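Local coordinates for ARO (armadillo repeats only protein) (Plasmodium falciparum Santa Lucia, PDB 5EWP) that probably serves as an armadillo-repeat protein-binding scaffold in the translocation and attachment of rhoptries to the apical pole of the malaria parasite, at residues N86-F91 with I122-S127; I92-L95 with D101-H104. All blocks are in the same frame, centred on the assembly; numbering follows the deposited sequence.

Interaction 1: N86-F91 with I122-S127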
loop_
_atom_site.group_PDB
_atom_site.type_symbol
_atom_site.label_atom_id
_atom_site.label_comp_id
_atom_site.label_asym_id
_atom_site.label_seq_id
_atom_site.Cartn_x
_atom_site.Cartn_y
_atom_site.Cartn_z
ATOM N N ASN A 86 15.353 8.275 -7.342
ATOM C CA ASN A 86 15.590 7.579 -6.070
ATOM C C ASN A 86 14.421 7.740 -5.087
ATOM O O ASN A 86 14.586 7.607 -3.871
ATOM C CB ASN A 86 16.897 8.056 -5.419
ATOM C CG ASN A 86 17.410 7.091 -4.375
ATOM O OD1 ASN A 86 17.383 5.875 -4.577
ATOM N ND2 ASN A 86 17.846 7.623 -3.237
ATOM N N GLY A 87 13.230 7.994 -5.612
ATOM C CA GLY A 87 12.068 8.157 -4.749
ATOM C C GLY A 87 11.725 6.949 -3.880
ATOM O O GLY A 87 11.285 7.098 -2.747
ATOM N N ILE A 88 11.912 5.734 -4.387
ATOM C CA ILE A 88 11.411 4.587 -3.639
ATOM C C ILE A 88 12.192 4.388 -2.338
ATOM O O ILE A 88 11.595 4.149 -1.289
ATOM C CB ILE A 88 11.424 3.298 -4.517
ATOM C CG1 ILE A 88 10.324 3.411 -5.577
ATOM C CG2 ILE A 88 11.196 2.053 -3.655
ATOM C CD1 ILE A 88 10.352 2.306 -6.653
ATOM N N ALA A 89 13.522 4.517 -2.391
ATOM C CA ALA A 89 14.331 4.415 -1.166
ATOM C C ALA A 89 13.960 5.519 -0.169
ATOM O O ALA A 89 13.886 5.291 1.031
ATOM C CB ALA A 89 15.819 4.489 -1.498
ATOM N N VAL A 90 13.697 6.700 -0.703
ATOM C CA VAL A 90 13.316 7.843 0.117
ATOM C C VAL A 90 11.968 7.598 0.816
ATOM O O VAL A 90 11.823 7.885 2.003
ATOM C CB VAL A 90 13.283 9.117 -0.730
ATOM C CG1 VAL A 90 12.616 10.258 0.025
ATOM C CG2 VAL A 90 14.708 9.511 -1.136
ATOM N N PHE A 91 10.992 7.040 0.103
ATOM C CA PHE A 91 9.707 6.711 0.726
ATOM C C PHE A 91 9.857 5.611 1.780
ATOM O O PHE A 91 9.203 5.642 2.818
ATOM C CB PHE A 91 8.671 6.277 -0.322
ATOM C CG PHE A 91 8.256 7.382 -1.248
ATOM C CD1 PHE A 91 7.921 8.632 -0.745
ATOM C CD2 PHE A 91 8.191 7.170 -2.618
ATOM C CE1 PHE A 91 7.534 9.657 -1.599
ATOM C CE2 PHE A 91 7.809 8.197 -3.474
ATOM C CZ PHE A 91 7.485 9.435 -2.962
ATOM N N ILE A 122 9.695 -4.249 -8.302
ATOM C CA ILE A 122 10.983 -4.904 -8.089
ATOM C C ILE A 122 11.874 -4.066 -7.178
ATOM O O ILE A 122 12.484 -4.589 -6.229
ATOM C CB ILE A 122 11.700 -5.165 -9.427
ATOM C CG1 ILE A 122 10.961 -6.253 -10.207
ATOM C CG2 ILE A 122 13.144 -5.599 -9.175
ATOM C CD1 ILE A 122 11.428 -6.409 -11.674
ATOM N N CYS A 123 11.931 -2.765 -7.454
ATOM C CA CYS A 123 12.710 -1.845 -6.636
ATOM C C CYS A 123 12.211 -1.817 -5.185
ATOM O O CYS A 123 13.009 -1.790 -4.242
ATOM C CB CYS A 123 12.673 -0.441 -7.235
ATOM S SG CYS A 123 13.709 0.749 -6.358
ATOM N N MET A 124 10.898 -1.830 -4.998
ATOM C CA MET A 124 10.361 -1.852 -3.639
ATOM C C MET A 124 10.788 -3.112 -2.917
ATOM O O MET A 124 11.170 -3.054 -1.754
ATOM C CB MET A 124 8.842 -1.754 -3.639
ATOM C CG MET A 124 8.348 -0.433 -4.168
ATOM S SD MET A 124 6.554 -0.392 -4.136
ATOM C CE MET A 124 6.302 0.972 -5.261
ATOM N N PHE A 125 10.749 -4.252 -3.603
ATOM C CA PHE A 125 11.158 -5.473 -2.940
ATOM C C PHE A 125 12.624 -5.391 -2.543
ATOM O O PHE A 125 12.994 -5.672 -1.403
ATOM C CB PHE A 125 10.944 -6.715 -3.810
ATOM C CG PHE A 125 11.323 -7.974 -3.101
ATOM C CD1 PHE A 125 10.423 -8.598 -2.260
ATOM C CD2 PHE A 125 12.610 -8.491 -3.208
ATOM C CE1 PHE A 125 10.783 -9.747 -1.576
ATOM C CE2 PHE A 125 12.985 -9.627 -2.512
ATOM C CZ PHE A 125 12.070 -10.258 -1.705
ATOM N N GLU A 126 13.455 -5.001 -3.502
ATOM C CA GLU A 126 14.896 -5.012 -3.309
ATOM C C GLU A 126 15.353 -3.962 -2.307
ATOM O O GLU A 126 16.420 -4.092 -1.710
ATOM C CB GLU A 126 15.597 -4.822 -4.651
ATOM C CG GLU A 126 15.396 -6.046 -5.549
ATOM C CD GLU A 126 16.137 -5.970 -6.874
ATOM O OE1 GLU A 126 16.691 -4.899 -7.188
ATOM O OE2 GLU A 126 16.154 -6.991 -7.604
ATOM N N SER A 127 14.522 -2.949 -2.091
ATOM C CA SER A 127 14.898 -1.870 -1.200
ATOM C C SER A 127 14.343 -2.073 0.209
ATOM O O SER A 127 14.569 -1.232 1.082
ATOM C CB SER A 127 14.437 -0.528 -1.777
ATOM O OG SER A 127 14.969 -0.320 -3.079
#

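Interaction 2: I92-L95 with D101-H104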
loop_
_atom_site.group_PDB
_atom_site.type_symbol
_atom_site.label_atom_id
_atom_site.label_comp_id
_atom_site.label_asym_id
_atom_site.label_seq_id
_atom_site.Cartn_x
_atom_site.Cartn_y
_atom_site.Cartn_z
ATOM N N ILE A 92 10.704 4.616 1.521
ATOM C CA ILE A 92 10.874 3.562 2.519
ATOM C C ILE A 92 11.457 4.142 3.804
ATOM O O ILE A 92 11.069 3.762 4.911
ATOM C CB ILE A 92 11.751 2.413 1.973
ATOM C CG1 ILE A 92 10.958 1.678 0.888
ATOM C CG2 ILE A 92 12.110 1.443 3.091
ATOM C CD1 ILE A 92 11.763 0.658 0.069
ATOM N N ASN A 93 12.325 5.131 3.653
ATOM C CA ASN A 93 12.849 5.829 4.817
ATOM C C ASN A 93 11.737 6.548 5.587
ATOM O O ASN A 93 11.740 6.587 6.822
ATOM C CB ASN A 93 13.915 6.829 4.390
ATOM C CG ASN A 93 14.670 7.389 5.555
ATOM O OD1 ASN A 93 15.143 6.642 6.412
ATOM N ND2 ASN A 93 14.792 8.709 5.605
ATOM N N LEU A 94 10.778 7.117 4.862
ATOM C CA LEU A 94 9.656 7.802 5.527
ATOM C C LEU A 94 8.771 6.795 6.284
ATOM O O LEU A 94 8.164 7.119 7.295
ATOM C CB LEU A 94 8.830 8.580 4.502
ATOM C CG LEU A 94 9.403 9.864 3.897
ATOM C CD1 LEU A 94 8.369 10.519 2.981
ATOM C CD2 LEU A 94 9.772 10.814 4.988
ATOM N N LEU A 95 8.723 5.558 5.808
ATOM C CA LEU A 95 7.952 4.522 6.487
ATOM C C LEU A 95 8.481 4.251 7.896
ATOM O O LEU A 95 7.767 3.718 8.742
ATOM C CB LEU A 95 7.969 3.221 5.670
ATOM C CG LEU A 95 7.242 3.286 4.326
ATOM C CD1 LEU A 95 7.417 1.961 3.570
ATOM C CD2 LEU A 95 5.761 3.581 4.527
ATOM N N ASP A 101 1.922 11.552 9.384
ATOM C CA ASP A 101 1.750 12.112 8.042
ATOM C C ASP A 101 2.860 11.661 7.089
ATOM O O ASP A 101 2.623 11.500 5.902
ATOM C CB ASP A 101 1.672 13.646 8.080
ATOM C CG ASP A 101 2.836 14.288 8.817
ATOM O OD1 ASP A 101 3.174 13.840 9.930
ATOM O OD2 ASP A 101 3.399 15.263 8.272
ATOM N N ARG A 102 4.055 11.427 7.618
ATOM C CA ARG A 102 5.163 10.941 6.799
ATOM C C ARG A 102 4.929 9.507 6.361
ATOM O O ARG A 102 5.146 9.144 5.188
ATOM C CB ARG A 102 6.492 11.057 7.574
ATOM C CG ARG A 102 7.070 12.459 7.510
ATOM C CD ARG A 102 8.394 12.611 8.270
ATOM N NE ARG A 102 8.820 13.991 8.156
ATOM C CZ ARG A 102 9.733 14.430 7.295
ATOM N NH1 ARG A 102 10.383 13.577 6.512
ATOM N NH2 ARG A 102 10.025 15.725 7.243
ATOM N N VAL A 103 4.497 8.678 7.302
ATOM C CA VAL A 103 4.228 7.281 6.973
ATOM C C VAL A 103 3.082 7.213 5.974
ATOM O O VAL A 103 3.175 6.538 4.957
ATOM C CB VAL A 103 3.878 6.447 8.195
ATOM C CG1 VAL A 103 3.544 5.002 7.748
ATOM C CG2 VAL A 103 5.036 6.461 9.188
ATOM N N HIS A 104 1.989 7.927 6.263
ATOM C CA HIS A 104 0.831 7.856 5.374
ATOM C C HIS A 104 1.153 8.311 3.963
ATOM O O HIS A 104 0.742 7.676 3.002
ATOM C CB HIS A 104 -0.315 8.689 5.929
ATOM C CG HIS A 104 -0.964 8.088 7.133
ATOM N ND1 HIS A 104 -1.941 8.743 7.854
ATOM C CD2 HIS A 104 -0.808 6.879 7.720
ATOM C CE1 HIS A 104 -2.330 7.976 8.855
ATOM N NE2 HIS A 104 -1.668 6.833 8.789
#

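Interaction 1: N86-F91 with I122-S127
Ile-88, in the first turn of helix 87-95, faces the last turn of helix 118-126, and the backbones come closest at Ile-88 and Met-124, whose CA atoms lie 6.5 Å apart. Two residues before Ile-88, Asn-86 has a positive phi of 68° as the C' residue of a Schellman motif that ends helix 77-84, and Gly-87 opens the next helix. No hydrogen bond joins the two segments; Ile-88 carries the contact through both of its branches. The longer one ends at Cys-123, with CD1 of Ile-88 3.6 Å from CB and 3.7 Å from SG of that residue. SG reaches back toward the isoleucine because it stands anti to its own backbone N (chi1 -176°), and it also lies 3.9 Å from CB of Ile-88. The short branch, CG2, rests 3.8 Å from CG of Met-124, whose extended chain crosses the isoleucine at about a right angle. Ser-127, with OG 4.5 Å from CG2 of Ile-88, turns that OG back to the carbonyl O of Cys-123 at 2.7 Å, tilted 32° from the carbonyl plane, which ties down its hydroxyl beside the apolar patch. Beyond the contact, Met-124 continues onto Leu-113 of helix 100-113 and onto Thr-151 and Ile-155 of helix 142-156, while Phe-91 packs against helices 58-70 and 100-113.

Interaction 2: I92-L95 with D101-H104
Leu-94 lays its CD2 methyl against the side chain of Arg-102, about 4.0 Å from both CG and CD and 3.2 Å from NH1, which it meets at the edge of the guanidinium, near its plane. The two side chains cross at about a right angle. Arg-102 is extended from CG to NE, which carries the charged end past the leucine toward Cys-35, whose carbonyl O accepts a hydrogen bond from NH1; NH2 adds weak bonds to Ser-37 O and Thr-57 OG1. Nearer the backbone, CB of Leu-94 sits 3.8 Å from the carbonyl O of Arg-102. The backbones draw nearest at Leu-95 and Val-103, with CA atoms 4.7 Å apart. With chi1 at 177°, Val-103 sends CG1 to CD2 of Leu-95 (4.2 Å) and leaves CG2 beside the carbonyls, 3.7 Å from O of Leu-94 and 3.9 Å from O of Leu-95. Further along, Leu-95 packs on Ala-106, Val-107 and Leu-110 of helix 100-113, which also carries Arg-102 and Val-103. With no hydrogen bond between the segments, the close helix approach rests on van der Waals packing of aliphatic groups on each other, on carbonyl oxygens and on a guanidinium edge whose NH1 bonds to Cys-35.

Overall arrangement
Helix 87-95 is common to both contacts: its first turn meets helix 118-126 in interaction 1, and its last turn meets helix 100-113 in interaction 2. Three successive helices are thus packed together, as in the helical repeats of an armadillo fold. The two contacts, with centres about 12 Å apart, touch where Ile-92 CD1 meets Ser-127 CB at 3.5 Å. Both are partly buried and lack hydrogen bonds between their segments. Interaction 1 has a wider backbone spacing than interaction 2 and is bridged by one branched side chain and sulfur-containing partners, whereas interaction 2 joins helices across a short connection, closely enough for side chains to touch backbone carbonyls, and it includes an arginine that bonds to loop residues.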